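Local coordinates for protein kinase A regulatory subunit, putative (Trypanosoma cruzi, PDB 6FTF) that probably restrains the catalytic subunit of a cAMP-independent protein kinase A and binds nucleoside analogues that activate the kinase, at residues K82-K95 against A122-L136. Sequence-based numbering, arbitrary orientation. Where two conformers were deposited one is given.
With 7CI (7-cyano-7-deazainosine), chain F.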
ATOM      1  N   LYS A  82       9.783   0.715  19.485  1.00 12.82           N
ATOM      2  CA  LYS A  82      10.381  -0.036  18.391  1.00 11.42           C
ATOM      3  C   LYS A  82       9.309  -0.337  17.356  1.00 10.65           C
ATOM      4  O   LYS A  82       8.122  -0.425  17.686  1.00 12.07           O
ATOM      5  CB  LYS A  82      10.971  -1.343  18.908  1.00 12.57           C
ATOM      6  CG  LYS A  82      12.189  -1.134  19.794  1.00 14.66           C
ATOM      7  CD  LYS A  82      12.660  -2.435  20.436  1.00 16.16           C
ATOM      8  CE  LYS A  82      11.834  -2.804  21.645  1.00 23.22           C
ATOM      9  NZ  LYS A  82      12.211  -1.966  22.827  1.00 32.06           N
ATOM     10  N   LEU A  83       9.737  -0.485  16.107  1.00  9.82           N
ATOM     11  CA  LEU A  83       8.869  -0.859  14.995  1.00  9.67           C
ATOM     12  C   LEU A  83       9.193  -2.293  14.602  1.00  8.98           C
ATOM     13  O   LEU A  83      10.354  -2.620  14.360  1.00 11.15           O
ATOM     14  CB  LEU A  83       9.128   0.059  13.811  1.00  9.53           C
ATOM     15  CG  LEU A  83       8.291  -0.194  12.559  1.00  9.61           C
ATOM     16  CD1 LEU A  83       6.836   0.124  12.791  1.00 11.26           C
ATOM     17  CD2 LEU A  83       8.840   0.638  11.395  1.00 12.50           C
ATOM     18  N   TYR A  84       8.186  -3.147  14.543  1.00  8.70           N
ATOM     19  CA  TYR A  84       8.359  -4.552  14.193  1.00  8.39           C
ATOM     20  C   TYR A  84       7.709  -4.789  12.842  1.00  8.90           C
ATOM     21  O   TYR A  84       6.540  -4.449  12.658  1.00 10.71           O
ATOM     22  CB  TYR A  84       7.648  -5.453  15.205  1.00  9.71           C
ATOM     23  CG  TYR A  84       8.225  -5.391  16.579  1.00 10.58           C
ATOM     24  CD1 TYR A  84       7.945  -4.344  17.427  1.00 11.41           C
ATOM     25  CD2 TYR A  84       9.100  -6.375  17.018  1.00 12.51           C
ATOM     26  CE1 TYR A  84       8.508  -4.298  18.701  1.00 14.86           C
ATOM     27  CE2 TYR A  84       9.665  -6.339  18.257  1.00 14.78           C
ATOM     28  CZ  TYR A  84       9.380  -5.299  19.088  1.00 13.31           C
ATOM     29  OH  TYR A  84       9.972  -5.285  20.337  1.00 18.77           O
ATOM     30  N   ILE A  85       8.448  -5.353  11.897  0.87  8.48           N
ATOM     31  CA  ILE A  85       7.911  -5.775  10.607  0.87  7.77           C
ATOM     32  C   ILE A  85       7.907  -7.300  10.623  0.87  8.12           C
ATOM     33  O   ILE A  85       8.941  -7.941  10.865  0.87  8.91           O
ATOM     34  CB  ILE A  85       8.729  -5.229   9.425  0.87  9.52           C
ATOM     35  CG1 ILE A  85       8.893  -3.703   9.517  0.87 11.84           C
ATOM     36  CG2 ILE A  85       8.042  -5.618   8.099  0.87 10.18           C
ATOM     37  CD1 ILE A  85       7.592  -2.919   9.553  0.87 12.71           C
ATOM     38  N   ILE A  86       6.747  -7.891  10.420  1.00  8.25           N
ATOM     39  CA  ILE A  86       6.579  -9.332  10.581  1.00  8.24           C
ATOM     40  C   ILE A  86       7.085 -10.067   9.347  1.00  8.48           C
ATOM     41  O   ILE A  86       6.602  -9.852   8.230  1.00  9.72           O
ATOM     42  CB  ILE A  86       5.105  -9.658  10.848  1.00  8.71           C
ATOM     43  CG1 ILE A  86       4.637  -9.000  12.143  1.00  9.77           C
ATOM     44  CG2 ILE A  86       4.905 -11.159  10.893  1.00  9.76           C
ATOM     45  CD1 ILE A  86       3.141  -9.041  12.337  1.00 11.47           C
ATOM     46  N   GLN A  87       8.048 -10.970   9.550  1.00  8.36           N
ATOM     47  CA  GLN A  87       8.472 -11.892   8.503  1.00  8.24           C
ATOM     48  C   GLN A  87       7.482 -13.038   8.347  1.00  9.35           C
ATOM     49  O   GLN A  87       7.058 -13.361   7.226  1.00 10.79           O
ATOM     50  CB  GLN A  87       9.860 -12.438   8.828  1.00  8.82           C
ATOM     51  CG  GLN A  87      10.329 -13.530   7.877  1.00  8.90           C
ATOM     52  CD  GLN A  87      11.700 -14.047   8.245  1.00  8.90           C
ATOM     53  OE1 GLN A  87      12.647 -13.276   8.465  1.00  9.19           O
ATOM     54  NE2 GLN A  87      11.824 -15.366   8.343  1.00  9.85           N
ATOM     55  N   SER A  88       7.081 -13.646   9.457  1.00  9.05           N
ATOM     56  CA  SER A  88       6.108 -14.723   9.420  1.00  9.49           C
ATOM     57  C   SER A  88       5.441 -14.801  10.777  1.00  9.88           C
ATOM     58  O   SER A  88       6.012 -14.402  11.797  1.00 10.02           O
ATOM     59  CB  SER A  88       6.748 -16.051   9.028  1.00 11.14           C
ATOM     60  OG  SER A  88       7.815 -16.391   9.889  1.00 11.39           O
ATOM     61  N   GLY A  89       4.223 -15.320  10.780  1.00 10.96           N
ATOM     62  CA  GLY A  89       3.416 -15.384  11.979  1.00 11.24           C
ATOM     63  C   GLY A  89       2.349 -14.306  11.985  1.00  9.97           C
ATOM     64  O   GLY A  89       2.350 -13.374  11.177  1.00 11.29           O
ATOM     65  N   HIS A  90       1.414 -14.452  12.917  1.00 10.54           N
ATOM     66  CA  HIS A  90       0.296 -13.528  13.053  1.00 11.87           C
ATOM     67  C   HIS A  90       0.178 -13.075  14.498  1.00 11.98           C
ATOM     68  O   HIS A  90       0.559 -13.791  15.433  1.00 11.81           O
ATOM     69  CB  HIS A  90      -1.053 -14.163  12.687  1.00 13.52           C
ATOM     70  CG  HIS A  90      -1.148 -14.665  11.286  1.00 14.63           C
ATOM     71  ND1 HIS A  90      -2.215 -15.423  10.857  1.00 19.11           N
ATOM     72  CD2 HIS A  90      -0.352 -14.489  10.209  1.00 14.36           C
ATOM     73  CE1 HIS A  90      -2.059 -15.708   9.577  1.00 20.67           C
ATOM     74  NE2 HIS A  90      -0.936 -15.156   9.159  1.00 18.98           N
ATOM     75  N   ALA A  91      -0.415 -11.896  14.684  1.00 11.55           N
ATOM     76  CA  ALA A  91      -0.665 -11.390  16.020  1.00 11.33           C
ATOM     77  C   ALA A  91      -2.006 -10.675  16.072  1.00 11.52           C
ATOM     78  O   ALA A  91      -2.402  -9.975  15.129  1.00 12.88           O
ATOM     79  CB  ALA A  91       0.424 -10.424  16.476  1.00 13.02           C
ATOM     80  N   ASP A  92      -2.669 -10.816  17.211  1.00 12.70           N
ATOM     81  CA  ASP A  92      -3.906 -10.100  17.474  1.00 13.12           C
ATOM     82  C   ASP A  92      -3.603  -8.726  18.051  1.00 12.85           C
ATOM     83  O   ASP A  92      -2.734  -8.571  18.910  1.00 13.69           O
ATOM     84  CB  ASP A  92      -4.767 -10.855  18.491  1.00 16.12           C
ATOM     85  CG  ASP A  92      -5.275 -12.185  17.974  1.00 16.50           C
ATOM     86  OD1 ASP A  92      -5.719 -12.266  16.808  1.00 22.05           O
ATOM     87  OD2 ASP A  92      -5.231 -13.164  18.745  1.00 19.07           O
ATOM     88  N   ILE A  93      -4.383  -7.740  17.615  1.00 12.51           N
ATOM     89  CA  ILE A  93      -4.435  -6.418  18.230  1.00 13.03           C
ATOM     90  C   ILE A  93      -5.612  -6.428  19.188  1.00 15.48           C
ATOM     91  O   ILE A  93      -6.756  -6.650  18.769  1.00 17.30           O
ATOM     92  CB  ILE A  93      -4.604  -5.318  17.169  1.00 12.43           C
ATOM     93  CG1 ILE A  93      -3.515  -5.424  16.091  1.00 13.24           C
ATOM     94  CG2 ILE A  93      -4.611  -3.942  17.816  1.00 14.22           C
ATOM     95  CD1 ILE A  93      -2.094  -5.376  16.642  1.00 13.07           C
ATOM     96  N   ILE A  94      -5.340  -6.197  20.467  1.00 14.03           N
ATOM     97  CA  ILE A  94      -6.330  -6.325  21.534  1.00 16.35           C
ATOM     98  C   ILE A  94      -6.498  -4.972  22.204  1.00 16.78           C
ATOM     99  O   ILE A  94      -5.539  -4.415  22.749  1.00 16.70           O
ATOM    100  CB  ILE A  94      -5.919  -7.402  22.549  1.00 15.45           C
ATOM    101  CG1 ILE A  94      -5.756  -8.745  21.822  1.00 17.14           C
ATOM    102  CG2 ILE A  94      -6.926  -7.492  23.706  1.00 19.19           C
ATOM    103  CD1 ILE A  94      -5.187  -9.840  22.639  1.00 18.57           C
ATOM    104  N   LYS A  95      -7.727  -4.454  22.174  1.00 24.31           N
ATOM    105  CA  LYS A  95      -8.105  -3.225  22.860  1.00 30.81           C
ATOM    106  C   LYS A  95      -9.165  -3.550  23.899  1.00 37.50           C
ATOM    107  O   LYS A  95     -10.170  -4.194  23.578  1.00 38.16           O
ATOM    108  CB  LYS A  95      -8.700  -2.213  21.886  1.00 34.55           C
ATOM    109  CG  LYS A  95      -7.696  -1.469  21.057  1.00 37.68           C
ATOM    110  CD  LYS A  95      -8.243  -0.115  20.625  1.00 40.97           C
ATOM    111  CE  LYS A  95      -7.783   0.996  21.557  1.00 41.84           C
ATOM    112  NZ  LYS A  95      -8.026   2.351  20.971  1.00 39.42           N
ATOM    113  N   ALA A 122      -2.538  -0.386  22.013  1.00 13.76           N
ATOM    114  CA  ALA A 122      -3.190  -1.685  22.056  1.00 13.86           C
ATOM    115  C   ALA A 122      -2.159  -2.775  22.308  1.00 12.79           C
ATOM    116  O   ALA A 122      -0.983  -2.636  21.956  1.00 14.30           O
ATOM    117  CB  ALA A 122      -3.901  -1.996  20.735  1.00 14.41           C
ATOM    118  N   THR A 123      -2.597  -3.848  22.953  1.00 13.71           N
ATOM    119  CA  THR A 123      -1.746  -5.008  23.136  1.00 14.29           C
ATOM    120  C   THR A 123      -1.633  -5.793  21.838  1.00 13.83           C
ATOM    121  O   THR A 123      -2.603  -5.939  21.090  1.00 14.75           O
ATOM    122  CB  THR A 123      -2.312  -5.861  24.265  1.00 15.21           C
ATOM    123  OG1 THR A 123      -2.165  -5.122  25.474  1.00 17.17           O
ATOM    124  CG2 THR A 123      -1.585  -7.192  24.395  1.00 16.21           C
ATOM    125  N   VAL A 124      -0.425  -6.282  21.569  1.00 12.99           N
ATOM    126  CA  VAL A 124      -0.126  -7.075  20.381  1.00 11.44           C
ATOM    127  C   VAL A 124       0.288  -8.456  20.856  1.00 11.29           C
ATOM    128  O   VAL A 124       1.342  -8.600  21.483  1.00 13.39           O
ATOM    129  CB  VAL A 124       0.989  -6.427  19.555  1.00 12.10           C
ATOM    130  CG1 VAL A 124       1.283  -7.288  18.355  1.00 12.13           C
ATOM    131  CG2 VAL A 124       0.608  -4.999  19.156  1.00 12.96           C
ATOM    132  N   LYS A 125      -0.524  -9.465  20.562  1.00 12.01           N
ATOM    133  CA  LYS A 125      -0.359 -10.792  21.159  1.00 11.75           C
ATOM    134  C   LYS A 125      -0.272 -11.843  20.061  1.00 11.87           C
ATOM    135  O   LYS A 125      -1.182 -11.960  19.237  1.00 13.80           O
ATOM    136  CB  LYS A 125      -1.517 -11.094  22.114  1.00 14.26           C
ATOM    137  CG  LYS A 125      -1.305 -12.303  23.007  1.00 16.62           C
ATOM    138  CD  LYS A 125      -2.404 -12.363  24.036  1.00 16.13           C
ATOM    139  CE  LYS A 125      -2.222 -13.533  24.989  1.00 27.69           C
ATOM    140  NZ  LYS A 125      -3.110 -13.406  26.178  1.00 38.68           N
ATOM    141  N   VAL A 126       0.821 -12.616  20.053  1.00 11.75           N
ATOM    142  CA  VAL A 126       1.069 -13.572  18.978  1.00 11.19           C
ATOM    143  C   VAL A 126       0.026 -14.683  19.012  1.00 12.44           C
ATOM    144  O   VAL A 126      -0.284 -15.235  20.077  1.00 13.10           O
ATOM    145  CB  VAL A 126       2.493 -14.133  19.126  1.00 11.15           C
ATOM    146  CG1 VAL A 126       2.751 -15.221  18.104  1.00 12.50           C
ATOM    147  CG2 VAL A 126       3.506 -13.020  19.009  1.00 12.31           C
ATOM    148  N   CYS A 127      -0.503 -15.041  17.845  1.00 12.23           N
ATOM    149  CA  CYS A 127      -1.547 -16.054  17.794  1.00 14.25           C
ATOM    150  C   CYS A 127      -1.227 -17.210  16.863  1.00 16.57           C
ATOM    151  O   CYS A 127      -2.071 -18.101  16.695  1.00 21.41           O
ATOM    152  CB  CYS A 127      -2.913 -15.441  17.447  1.00 15.73           C
ATOM    153  SG  CYS A 127      -2.998 -14.583  15.879  1.00 17.26           S
ATOM    154  N   THR A 128      -0.031 -17.250  16.298  1.00 14.95           N
ATOM    155  CA  THR A 128       0.503 -18.438  15.651  1.00 14.07           C
ATOM    156  C   THR A 128       1.499 -19.098  16.596  1.00 12.84           C
ATOM    157  O   THR A 128       1.823 -18.565  17.656  1.00 13.76           O
ATOM    158  CB  THR A 128       1.171 -18.050  14.332  1.00 13.23           C
ATOM    159  OG1 THR A 128       2.013 -16.905  14.531  1.00 12.96           O
ATOM    160  CG2 THR A 128       0.120 -17.707  13.293  1.00 15.42           C
ATOM    161  N   ASP A 129       1.985 -20.282  16.207  1.00 14.78           N
ATOM    162  CA  ASP A 129       2.935 -20.985  17.065  1.00 14.47           C
ATOM    163  C   ASP A 129       4.192 -20.158  17.303  1.00 14.12           C
ATOM    164  O   ASP A 129       4.708 -20.101  18.426  1.00 13.06           O
ATOM    165  CB  ASP A 129       3.337 -22.328  16.460  1.00 16.37           C
ATOM    166  CG  ASP A 129       2.228 -23.361  16.492  1.00 26.22           C
ATOM    167  OD1 ASP A 129       1.361 -23.291  17.383  1.00 28.70           O
ATOM    168  OD2 ASP A 129       2.256 -24.266  15.625  1.00 30.82           O
ATOM    169  N   GLU A 130       4.717 -19.537  16.248  1.00 12.49           N
ATOM    170  CA  GLU A 130       5.872 -18.651  16.332  1.00 12.64           C
ATOM    171  C   GLU A 130       5.596 -17.405  15.507  1.00 11.72           C
ATOM    172  O   GLU A 130       4.727 -17.392  14.638  1.00 12.19           O
ATOM    173  CB  GLU A 130       7.163 -19.307  15.805  1.00 13.78           C
ATOM    174  CG  GLU A 130       7.516 -20.631  16.436  1.00 14.86           C
ATOM    175  CD  GLU A 130       6.908 -21.824  15.720  1.00 24.13           C
ATOM    176  OE1 GLU A 130       6.477 -21.696  14.550  1.00 24.01           O
ATOM    177  OE2 GLU A 130       6.876 -22.908  16.339  1.00 25.49           O
ATOM    178  N   LEU A 131       6.380 -16.366  15.769  1.00 11.04           N
ATOM    179  CA  LEU A 131       6.395 -15.170  14.947  1.00 10.14           C
ATOM    180  C   LEU A 131       7.830 -14.677  14.878  1.00 10.09           C
ATOM    181  O   LEU A 131       8.544 -14.646  15.889  1.00 10.53           O
ATOM    182  CB  LEU A 131       5.442 -14.113  15.508  1.00 10.70           C
ATOM    183  CG  LEU A 131       5.320 -12.816  14.720  1.00 10.03           C
ATOM    184  CD1 LEU A 131       3.920 -12.208  14.911  1.00 11.97           C
ATOM    185  CD2 LEU A 131       6.383 -11.792  15.130  1.00 11.35           C
ATOM    186  N   ILE A 132       8.268 -14.336  13.670  1.00  8.52           N
ATOM    187  CA  ILE A 132       9.597 -13.797  13.424  1.00  8.77           C
ATOM    188  C   ILE A 132       9.418 -12.386  12.901  1.00  8.45           C
ATOM    189  O   ILE A 132       8.637 -12.166  11.969  1.00  8.84           O
ATOM    190  CB  ILE A 132      10.362 -14.642  12.387  1.00  9.09           C
ATOM    191  CG1 ILE A 132      10.522 -16.081  12.864  1.00  9.57           C
ATOM    192  CG2 ILE A 132      11.722 -14.024  12.069  1.00 10.13           C
ATOM    193  CD1 ILE A 132      10.832 -17.068  11.766  1.00 11.26           C
ATOM    194  N   ALA A 133      10.152 -11.437  13.471  1.00  8.23           N
ATOM    195  CA  ALA A 133      10.050 -10.045  13.071  1.00  8.74           C
ATOM    196  C   ALA A 133      11.431  -9.427  12.915  1.00  8.36           C
ATOM    197  O   ALA A 133      12.414  -9.875  13.509  1.00  9.33           O
ATOM    198  CB  ALA A 133       9.271  -9.236  14.098  1.00 10.73           C
ATOM    199  N   TRP A 134      11.472  -8.348  12.133  1.00  8.54           N
ATOM    200  CA  TRP A 134      12.634  -7.481  12.023  1.00  8.18           C
ATOM    201  C   TRP A 134      12.294  -6.157  12.699  1.00  8.90           C
ATOM    202  O   TRP A 134      11.207  -5.603  12.488  1.00 10.13           O
ATOM    203  CB  TRP A 134      13.038  -7.298  10.557  1.00  8.95           C
ATOM    204  CG  TRP A 134      13.558  -8.575   9.984  1.00  9.00           C
ATOM    205  CD1 TRP A 134      12.831  -9.539   9.319  1.00  9.10           C
ATOM    206  CD2 TRP A 134      14.892  -9.088  10.084  1.00  8.27           C
ATOM    207  NE1 TRP A 134      13.645 -10.592   8.986  1.00  9.94           N
ATOM    208  CE2 TRP A 134      14.911 -10.339   9.441  1.00  9.53           C
ATOM    209  CE3 TRP A 134      16.078  -8.602  10.630  1.00  9.97           C
ATOM    210  CZ2 TRP A 134      16.069 -11.103   9.335  1.00 10.10           C
ATOM    211  CZ3 TRP A 134      17.222  -9.361  10.524  1.00 10.54           C
ATOM    212  CH2 TRP A 134      17.209 -10.603   9.886  1.00 10.92           C
ATOM    213  N   VAL A 135      13.210  -5.662  13.516  1.00  9.32           N
ATOM    214  CA  VAL A 135      12.920  -4.601  14.474  1.00  9.40           C
ATOM    215  C   VAL A 135      13.793  -3.388  14.203  1.00  9.17           C
ATOM    216  O   VAL A 135      15.017  -3.504  14.085  1.00  9.79           O
ATOM    217  CB  VAL A 135      13.116  -5.095  15.915  1.00 11.10           C
ATOM    218  CG1 VAL A 135      12.576  -4.063  16.922  1.00 12.10           C
ATOM    219  CG2 VAL A 135      12.473  -6.465  16.097  1.00 12.64           C
ATOM    220  N   LEU A 136      13.152  -2.224  14.143  1.00  9.50           N
ATOM    221  CA  LEU A 136      13.808  -0.949  13.882  1.00  9.36           C
ATOM    222  C   LEU A 136      13.686  -0.046  15.102  1.00  9.82           C
ATOM    223  O   LEU A 136      12.647  -0.013  15.760  1.00 10.50           O
ATOM    224  CB  LEU A 136      13.160  -0.255  12.681  1.00 10.84           C
ATOM    225  CG  LEU A 136      13.857   0.991  12.153  1.00 10.62           C
ATOM    226  CD1 LEU A 136      15.223   0.653  11.579  1.00 11.36           C
ATOM    227  CD2 LEU A 136      13.011   1.663  11.093  1.00 11.28           C
TER
HETATM  228  C1  7CI F 605      -1.596  -1.732  16.036  1.00 11.60           C
HETATM  229  N1  7CI F 605      -2.955  -1.116  16.154  1.00 11.23           N
HETATM  230  O1  7CI F 605      -1.170  -2.128  17.331  1.00 10.93           O
HETATM  231  C2  7CI F 605      -3.939  -1.306  15.272  1.00 11.02           C
HETATM  232  N2  7CI F 605      -3.956  -2.006  14.110  1.00 12.11           N
HETATM  233  O2  7CI F 605       0.347  -1.441  14.788  1.00 11.22           O
HETATM  234  C3  7CI F 605      -5.090  -2.009  13.388  1.00 11.97           C
HETATM  235  N3  7CI F 605      -6.224  -1.314  13.831  1.00 13.86           N
HETATM  236  O3  7CI F 605       1.269   0.279  16.531  1.00 10.94           O
HETATM  237  C4  7CI F 605      -6.219  -0.606  14.992  1.00 13.00           C
HETATM  238  N4  7CI F 605      -6.147   1.516  18.586  1.00 23.08           N
HETATM  239  C5  7CI F 605      -5.063  -0.573  15.771  1.00 12.99           C
HETATM  240  O5  7CI F 605      -7.285  -0.001  15.306  1.00 18.63           O
HETATM  241  C6  7CI F 605      -4.691   0.041  17.028  1.00 13.23           C
HETATM  242  C7  7CI F 605      -3.360  -0.363  17.207  1.00 12.93           C
HETATM  243  C8  7CI F 605      -5.489   0.847  17.880  1.00 17.72           C
HETATM  244  C9  7CI F 605      -0.594  -0.793  15.543  1.00 10.24           C
HETATM  245  C10 7CI F 605      -0.046  -0.243  16.753  1.00 10.19           C
HETATM  246  C11 7CI F 605       0.028  -1.458  17.655  1.00 10.57           C
HETATM  247  C12 7CI F 605       0.068  -1.103  19.209  1.00 11.42           C
HETATM  248  O4  7CI F 605      -0.939  -0.162  19.515  1.00 11.79           O
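The 7-cyano-7-deazainosine pocket lies at one end of this pairing, where Ile93 and Val124 run side by side into the barrel interior and bring Ile93 CD1 to 3.4 Å from ligand O1. Ala122 offers its backbone N to ligand O4 at 3.0 Å, and its CB packs against Ile93 CG2. Lys95, long enough to reach the nitrile, hydrogen-bonds through NZ to ligand N4 at 3.1 Å; Glu111, Glu113 and Gly110 bind the nucleoside elsewhere. Both segments bend midway, 82-86 pairing antiparallel with 130-136 and 91-95 with 123-126, the central strands of both sheets in the jelly roll of a cyclic nucleotide-binding domain. At the corner the backbone N of Gln87 and, weakly, of Ser88 share Ile132 O, a classic beta bulge. Gln87 CG stands anti to the backbone N (chi1 173°) on an extended chain, which carries OE1 to Trp134: NE1 donates to it over 2.9 Å, in the amide carbonyl plane but 19° out of the ring plane. Ile132 CG2 sits over one face of this amide, 3.8 Å from Gln87 CD. Gly89 suits the next step, since at phi 103° the nearby Glu130 O and Ser88 carbonyl leave no place for a side chain. Thr128 closes the bend, OG1 accepting from His90 N at 3.0 Å and donating to Glu130 O from above the carbonyl plane. Inside the barrel, Leu131 CD1 touches both Ile86 CD1 and the small Ala91 CB. Val135 CG1 makes a CH-pi contact over one face of the Tyr84 ring, 4.1 Å from its centroid, while Ala133 CB meets the ring edge.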